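Local coordinates for protein endoglucanase family 5 (Clostridium acetobutylicum ATCC 824, PDB 6PZ7) that probably hydrolyses internal beta-1,4 linkages in cellulose and related plant polysaccharides, as a broad-specificity glycoside hydrolase of family 5, subfamily 4, at residues A[108-114]-A[165-170]; A[171-175]-A[190-194]. All coordinates share one frame; numbering follows the deposited sequence.

Contact 1: A[108-114]-A[165-170]; sequences IPTYNKE and DVINKF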
loop_
_atom_site.group_PDB
_atom_site.type_symbol
_atom_site.label_atom_id
_atom_site.label_comp_id
_atom_site.label_asym_id
_atom_site.label_seq_id
_atom_site.Cartn_x
_atom_site.Cartn_y
_atom_site.Cartn_z
ATOM N N ILE A 108 -8.561 -15.244 4.760
ATOM C CA ILE A 108 -7.871 -16.045 5.777
ATOM C C ILE A 108 -6.970 -17.066 5.100
ATOM O O ILE A 108 -7.464 -18.063 4.590
ATOM C CB ILE A 108 -8.844 -16.704 6.761
ATOM C CG1 ILE A 108 -9.835 -15.683 7.331
ATOM C CG2 ILE A 108 -8.035 -17.378 7.872
ATOM C CD1 ILE A 108 -11.028 -16.349 8.065
ATOM N N PRO A 109 -5.634 -16.843 5.107
ATOM C CA PRO A 109 -4.753 -17.711 4.292
ATOM C C PRO A 109 -4.338 -18.993 5.005
ATOM O O PRO A 109 -3.174 -19.207 5.381
ATOM C CB PRO A 109 -3.571 -16.788 3.978
ATOM C CG PRO A 109 -3.503 -15.875 5.151
ATOM C CD PRO A 109 -4.977 -15.579 5.468
ATOM N N THR A 110 -5.307 -19.902 5.166
ATOM C CA THR A 110 -5.045 -21.286 5.575
ATOM C C THR A 110 -5.710 -22.210 4.561
ATOM O O THR A 110 -6.690 -21.840 3.913
ATOM C CB THR A 110 -5.574 -21.615 6.988
ATOM O OG1 THR A 110 -7.002 -21.537 6.955
ATOM C CG2 THR A 110 -4.989 -20.725 8.035
ATOM N N TYR A 111 -5.225 -23.455 4.470
ATOM C CA TYR A 111 -5.872 -24.414 3.588
ATOM C C TYR A 111 -7.314 -24.652 4.019
ATOM O O TYR A 111 -8.224 -24.792 3.176
ATOM C CB TYR A 111 -5.116 -25.741 3.558
ATOM C CG TYR A 111 -3.718 -25.638 2.982
ATOM C CD1 TYR A 111 -3.473 -25.010 1.751
ATOM C CD2 TYR A 111 -2.617 -26.150 3.667
ATOM C CE1 TYR A 111 -2.210 -24.967 1.221
ATOM C CE2 TYR A 111 -1.353 -26.067 3.149
ATOM C CZ TYR A 111 -1.137 -25.485 1.927
ATOM O OH TYR A 111 0.127 -25.381 1.429
ATOM N N ASN A 112 -7.566 -24.641 5.315
ATOM C CA ASN A 112 -8.904 -24.898 5.818
ATOM C C ASN A 112 -9.881 -23.799 5.397
ATOM O O ASN A 112 -11.029 -24.118 5.048
ATOM C CB ASN A 112 -8.828 -25.005 7.330
ATOM C CG ASN A 112 -10.177 -25.111 7.981
ATOM O OD1 ASN A 112 -10.545 -24.228 8.785
ATOM N ND2 ASN A 112 -10.910 -26.144 7.679
ATOM N N LYS A 113 -9.462 -22.521 5.429
ATOM C CA LYS A 113 -10.347 -21.401 5.097
ATOM C C LYS A 113 -10.259 -20.980 3.641
ATOM O O LYS A 113 -11.051 -20.102 3.217
ATOM C CB LYS A 113 -10.050 -20.189 5.976
ATOM C CG LYS A 113 -10.234 -20.434 7.475
ATOM C CD LYS A 113 -11.673 -20.533 7.951
ATOM C CE LYS A 113 -11.718 -20.414 9.483
ATOM N NZ LYS A 113 -13.063 -20.726 10.070
ATOM N N GLU A 114 -9.375 -21.594 2.856
ATOM C CA GLU A 114 -9.054 -21.097 1.520
ATOM C C GLU A 114 -10.283 -21.046 0.619
ATOM O O GLU A 114 -10.489 -20.066 -0.091
ATOM C CB GLU A 114 -7.969 -21.973 0.903
ATOM C CG GLU A 114 -7.575 -21.633 -0.526
ATOM C CD GLU A 114 -6.725 -22.720 -1.132
ATOM O OE1 GLU A 114 -5.974 -23.393 -0.377
ATOM O OE2 GLU A 114 -6.839 -22.932 -2.360
ATOM N N ASP A 165 1.654 -20.152 0.577
ATOM C CA ASP A 165 1.017 -20.857 -0.536
ATOM C C ASP A 165 -0.379 -20.312 -0.791
ATOM O O ASP A 165 -0.732 -19.976 -1.932
ATOM C CB ASP A 165 1.007 -22.357 -0.206
ATOM C CG ASP A 165 0.588 -23.236 -1.350
ATOM O OD1 ASP A 165 0.596 -22.816 -2.544
ATOM O OD2 ASP A 165 0.228 -24.398 -1.052
ATOM N N VAL A 166 -1.189 -20.201 0.252
ATOM C CA VAL A 166 -2.563 -19.742 0.081
ATOM C C VAL A 166 -2.609 -18.292 -0.399
ATOM O O VAL A 166 -3.457 -17.935 -1.227
ATOM C CB VAL A 166 -3.392 -19.981 1.351
ATOM C CG1 VAL A 166 -4.805 -19.420 1.188
ATOM C CG2 VAL A 166 -3.438 -21.482 1.678
ATOM N N ILE A 167 -1.708 -17.437 0.062
ATOM C CA ILE A 167 -1.696 -16.077 -0.466
ATOM C C ILE A 167 -1.457 -16.071 -1.964
ATOM O O ILE A 167 -2.029 -15.247 -2.687
ATOM C CB ILE A 167 -0.698 -15.206 0.288
ATOM C CG1 ILE A 167 -1.273 -14.934 1.691
ATOM C CG2 ILE A 167 -0.368 -13.931 -0.497
ATOM C CD1 ILE A 167 -0.305 -14.460 2.627
ATOM N N ASN A 168 -0.607 -16.949 -2.473
ATOM C CA ASN A 168 -0.426 -16.989 -3.917
ATOM C C ASN A 168 -1.741 -17.309 -4.618
ATOM O O ASN A 168 -2.048 -16.744 -5.674
ATOM C CB ASN A 168 0.637 -18.019 -4.305
ATOM C CG ASN A 168 2.047 -17.571 -3.946
ATOM O OD1 ASN A 168 2.359 -16.367 -3.956
ATOM N ND2 ASN A 168 2.912 -18.506 -3.665
ATOM N N LYS A 169 -2.535 -18.226 -4.044
ATOM C CA LYS A 169 -3.836 -18.554 -4.611
ATOM C C LYS A 169 -4.787 -17.368 -4.538
ATOM O O LYS A 169 -5.521 -17.098 -5.494
ATOM C CB LYS A 169 -4.422 -19.778 -3.885
ATOM C CG LYS A 169 -3.510 -21.021 -3.836
ATOM C CD LYS A 169 -4.188 -22.162 -3.089
ATOM C CE LYS A 169 -3.265 -23.335 -2.842
ATOM N NZ LYS A 169 -3.963 -24.456 -2.130
ATOM N N PHE A 170 -4.787 -16.654 -3.423
ATOM C CA PHE A 170 -5.644 -15.485 -3.311
ATOM C C PHE A 170 -5.262 -14.401 -4.324
ATOM O O PHE A 170 -6.146 -13.787 -4.936
ATOM C CB PHE A 170 -5.556 -14.881 -1.913
ATOM C CG PHE A 170 -6.195 -15.692 -0.791
ATOM C CD1 PHE A 170 -7.078 -16.735 -1.018
ATOM C CD2 PHE A 170 -5.919 -15.336 0.505
ATOM C CE1 PHE A 170 -7.650 -17.422 0.049
ATOM C CE2 PHE A 170 -6.502 -16.013 1.573
ATOM C CZ PHE A 170 -7.370 -17.056 1.339
#
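Tyr111 holds its ring anti to its carbonyl carbon (chi1 -64°), while Asp165 carries CG anti to its nitrogen (chi1 -171°), and these two choices bring phenol and carboxylate together across adjacent helices. Tyr111 OH donates to Asp165 OD2 over 2.7 Å, and OD2 receives it on its anti lone pair, the one turned from the other carboxylate oxygen. OD2 lies at the edge of the ring in its plane, yet the ring and carboxylate planes stand 79° apart. The same ring meets Val166 obliquely, Tyr111 CD1 touching Val166 CG2 at 3.5 Å. Lys169, extended beyond CG, comes across Glu114 at about a right angle, its NZ meeting Glu114 OE1 at 2.9 Å on the syn side and somewhat out of the carboxylate plane. Both side chains were modelled in two conformers, so this salt bridge holds for one pair of them and is doubtful for the rest.

The pair illustrates how neighbouring helices in the outer layer of a TIM barrel meet: the start of helix 111-132 and the loop before it lie against helix 161-180. Thr110 is the N-cap, with OG1 accepting from Lys113 N, and Glu162 adds a carboxylate acceptor for Tyr111 N. Just before the cap, an inverse gamma turn centred on Pro109 ties Thr110 N to Ile108 O at 2.9 Å. Pro109 lies in the buried part of the interface, its CB resting 3.7 Å from Ile167 CG1, and its CA 3.5 Å from Val166 CG1. That methyl also covers one face of the Phe170 ring, offset toward the rim. Phe170 presents its edge to Ile108, with CZ 3.4 Å from Ile108 O, while Thr118 and Leu121 of the capped helix add further contacts to the ring.

Contact 2: A[171-175]-A[190-194]; sequences NLTAV and IMVPT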
loop_
_atom_site.group_PDB
_atom_site.type_symbol
_atom_site.label_atom_id
_atom_site.label_comp_id
_atom_site.label_asym_id
_atom_site.label_seq_id
_atom_site.Cartn_x
_atom_site.Cartn_y
_atom_site.Cartn_z
ATOM N N ASN A 171 -3.961 -14.131 -4.492
ATOM C CA ASN A 171 -3.546 -13.134 -5.466
ATOM C C ASN A 171 -3.950 -13.558 -6.872
ATOM O O ASN A 171 -4.366 -12.721 -7.684
ATOM C CB ASN A 171 -2.031 -12.906 -5.380
ATOM C CG ASN A 171 -1.623 -12.009 -4.218
ATOM O OD1 ASN A 171 -2.390 -11.119 -3.811
ATOM N ND2 ASN A 171 -0.399 -12.178 -3.728
ATOM N N LEU A 172 -3.790 -14.843 -7.189
ATOM C CA LEU A 172 -4.190 -15.351 -8.498
ATOM C C LEU A 172 -5.685 -15.182 -8.724
ATOM O O LEU A 172 -6.103 -14.726 -9.792
ATOM C CB LEU A 172 -3.818 -16.829 -8.626
ATOM C CG LEU A 172 -4.258 -17.510 -9.914
ATOM C CD1 LEU A 172 -3.693 -16.836 -11.093
ATOM C CD2 LEU A 172 -3.875 -18.996 -9.880
ATOM N N THR A 173 -6.492 -15.539 -7.722
ATOM C CA THR A 173 -7.932 -15.379 -7.810
ATOM C C THR A 173 -8.275 -13.924 -8.085
ATOM O O THR A 173 -9.111 -13.612 -8.945
ATOM C CB THR A 173 -8.582 -15.813 -6.491
ATOM O OG1 THR A 173 -8.379 -17.216 -6.264
ATOM C CG2 THR A 173 -10.076 -15.535 -6.505
ATOM N N ALA A 174 -7.678 -13.010 -7.323
ATOM C CA ALA A 174 -7.978 -11.583 -7.516
ATOM C C ALA A 174 -7.570 -11.088 -8.902
ATOM O O ALA A 174 -8.333 -10.387 -9.563
ATOM C CB ALA A 174 -7.323 -10.785 -6.411
ATOM N N VAL A 175 -6.373 -11.439 -9.369
ATOM C CA VAL A 175 -5.936 -11.021 -10.701
ATOM C C VAL A 175 -6.873 -11.568 -11.769
ATOM O O VAL A 175 -7.294 -10.845 -12.682
ATOM C CB VAL A 175 -4.473 -11.429 -10.973
ATOM C CG1 VAL A 175 -4.143 -11.297 -12.443
ATOM C CG2 VAL A 175 -3.514 -10.581 -10.119
ATOM N N ILE A 190 -1.476 -4.156 -11.724
ATOM C CA ILE A 190 -1.977 -4.756 -10.490
ATOM C C ILE A 190 -0.814 -5.005 -9.557
ATOM O O ILE A 190 0.164 -5.644 -9.951
ATOM C CB ILE A 190 -2.770 -6.061 -10.744
ATOM C CG1 ILE A 190 -3.947 -5.837 -11.690
ATOM C CG2 ILE A 190 -3.254 -6.636 -9.416
ATOM C CD1 ILE A 190 -4.632 -7.097 -12.198
ATOM N N MET A 191 -0.929 -4.529 -8.322
ATOM C CA MET A 191 0.035 -4.817 -7.266
ATOM C C MET A 191 -0.431 -6.009 -6.441
ATOM O O MET A 191 -1.610 -6.101 -6.075
ATOM C CB MET A 191 0.209 -3.603 -6.348
ATOM C CG MET A 191 1.025 -2.501 -6.978
ATOM S SD MET A 191 0.920 -0.879 -6.156
ATOM C CE MET A 191 1.508 -1.288 -4.526
ATOM N N VAL A 192 0.499 -6.918 -6.122
ATOM C CA VAL A 192 0.221 -8.090 -5.271
ATOM C C VAL A 192 1.281 -8.185 -4.182
ATOM O O VAL A 192 2.484 -8.030 -4.483
ATOM C CB VAL A 192 0.181 -9.405 -6.071
ATOM C CG1 VAL A 192 -0.899 -9.329 -7.134
ATOM C CG2 VAL A 192 1.541 -9.816 -6.679
ATOM N N PRO A 193 0.886 -8.404 -2.921
ATOM C CA PRO A 193 1.872 -8.507 -1.840
ATOM C C PRO A 193 2.308 -9.939 -1.567
ATOM O O PRO A 193 1.611 -10.907 -1.888
ATOM C CB PRO A 193 1.086 -7.977 -0.623
ATOM C CG PRO A 193 -0.328 -8.499 -0.889
ATOM C CD PRO A 193 -0.507 -8.363 -2.394
ATOM N N THR A 194 3.474 -10.043 -0.910
ATOM C CA THR A 194 3.892 -11.201 -0.137
ATOM C C THR A 194 2.972 -11.334 1.092
ATOM O O THR A 194 2.159 -10.454 1.406
ATOM C CB THR A 194 5.330 -10.989 0.312
ATOM O OG1 THR A 194 5.345 -9.758 1.035
ATOM C CG2 THR A 194 6.327 -10.933 -0.837
#
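Helix 171-175 runs nearly antiparallel to strand 190-193, at 166° between their directions, with the short axes 9.7 Å apart at closest approach and Asn171 and Val192 facing each other. Asn171 supplies the polar part of this otherwise apolar interface. With its amide carbon placed beside the backbone N (chi1 -79°), the side chain reaches over the strand, and ND2 donates to Pro193 O at 3.0 Å. The bond is bent, with an N-H...O angle of 147°, but the acceptor lies almost in the plane of the asparagine amide and the donor lies in the carbonyl plane. The other end of the amide is occupied as well: OD1 is hydrogen-bonded to Thr143 OG1, so both polar atoms of this buried group have partners and the flip of the amide is defined.

Van der Waals contacts hold the same amide against the strand. Asn171 CG rests 3.7 Å from Val192 CB, and OD1 passes 3.6 Å from Pro193 CD, so the group lies against the strand as well as bonding to it. One helical turn on, Val175 takes over with a single branch. Its CG2, anti to the carbonyl carbon, meets Ile190 CG2 at 4.0 Å and Val192 CG1 at 4.2 Å; the Val175 and Val192 side chains cross at about a right angle. Ile190 and Val192 thus point outward to the helix, whereas the intervening Met191 turns the other way, alternating as residues on a strand do. Strand 190-193 is in turn hydrogen-bonded through its backbone to the strands on both sides, 139-142 and 216-221. Helix 161-180 leads out of strand 139-142 and back into strand 190-193, completing a beta-alpha-beta crossover, the repeating unit of the (beta/alpha)8 TIM barrel of glycoside hydrolase family 5.

Contacts 1 and 2 use successive turns of helix 161-180, and show how one barrel helix serves two partners: residues 165-170 meet the start of the preceding helix, residues 171-175 the strand that follows. Their centres lie about 12 Å apart, and about 20 Å and 13 Å from the centre of the chain, so contact 2 lies deeper, between the helical layer and the barrel wall. They touch directly where Ile167 CG2 packs 3.9 Å from Pro193 O. In family 5 the catalytic glutamates sit at the C-terminal ends of the fourth and seventh strands; contact 2 adjoins the fourth, 139-142, and reaches Thr143 just after it, near the end of the strand that in this family carries one of them.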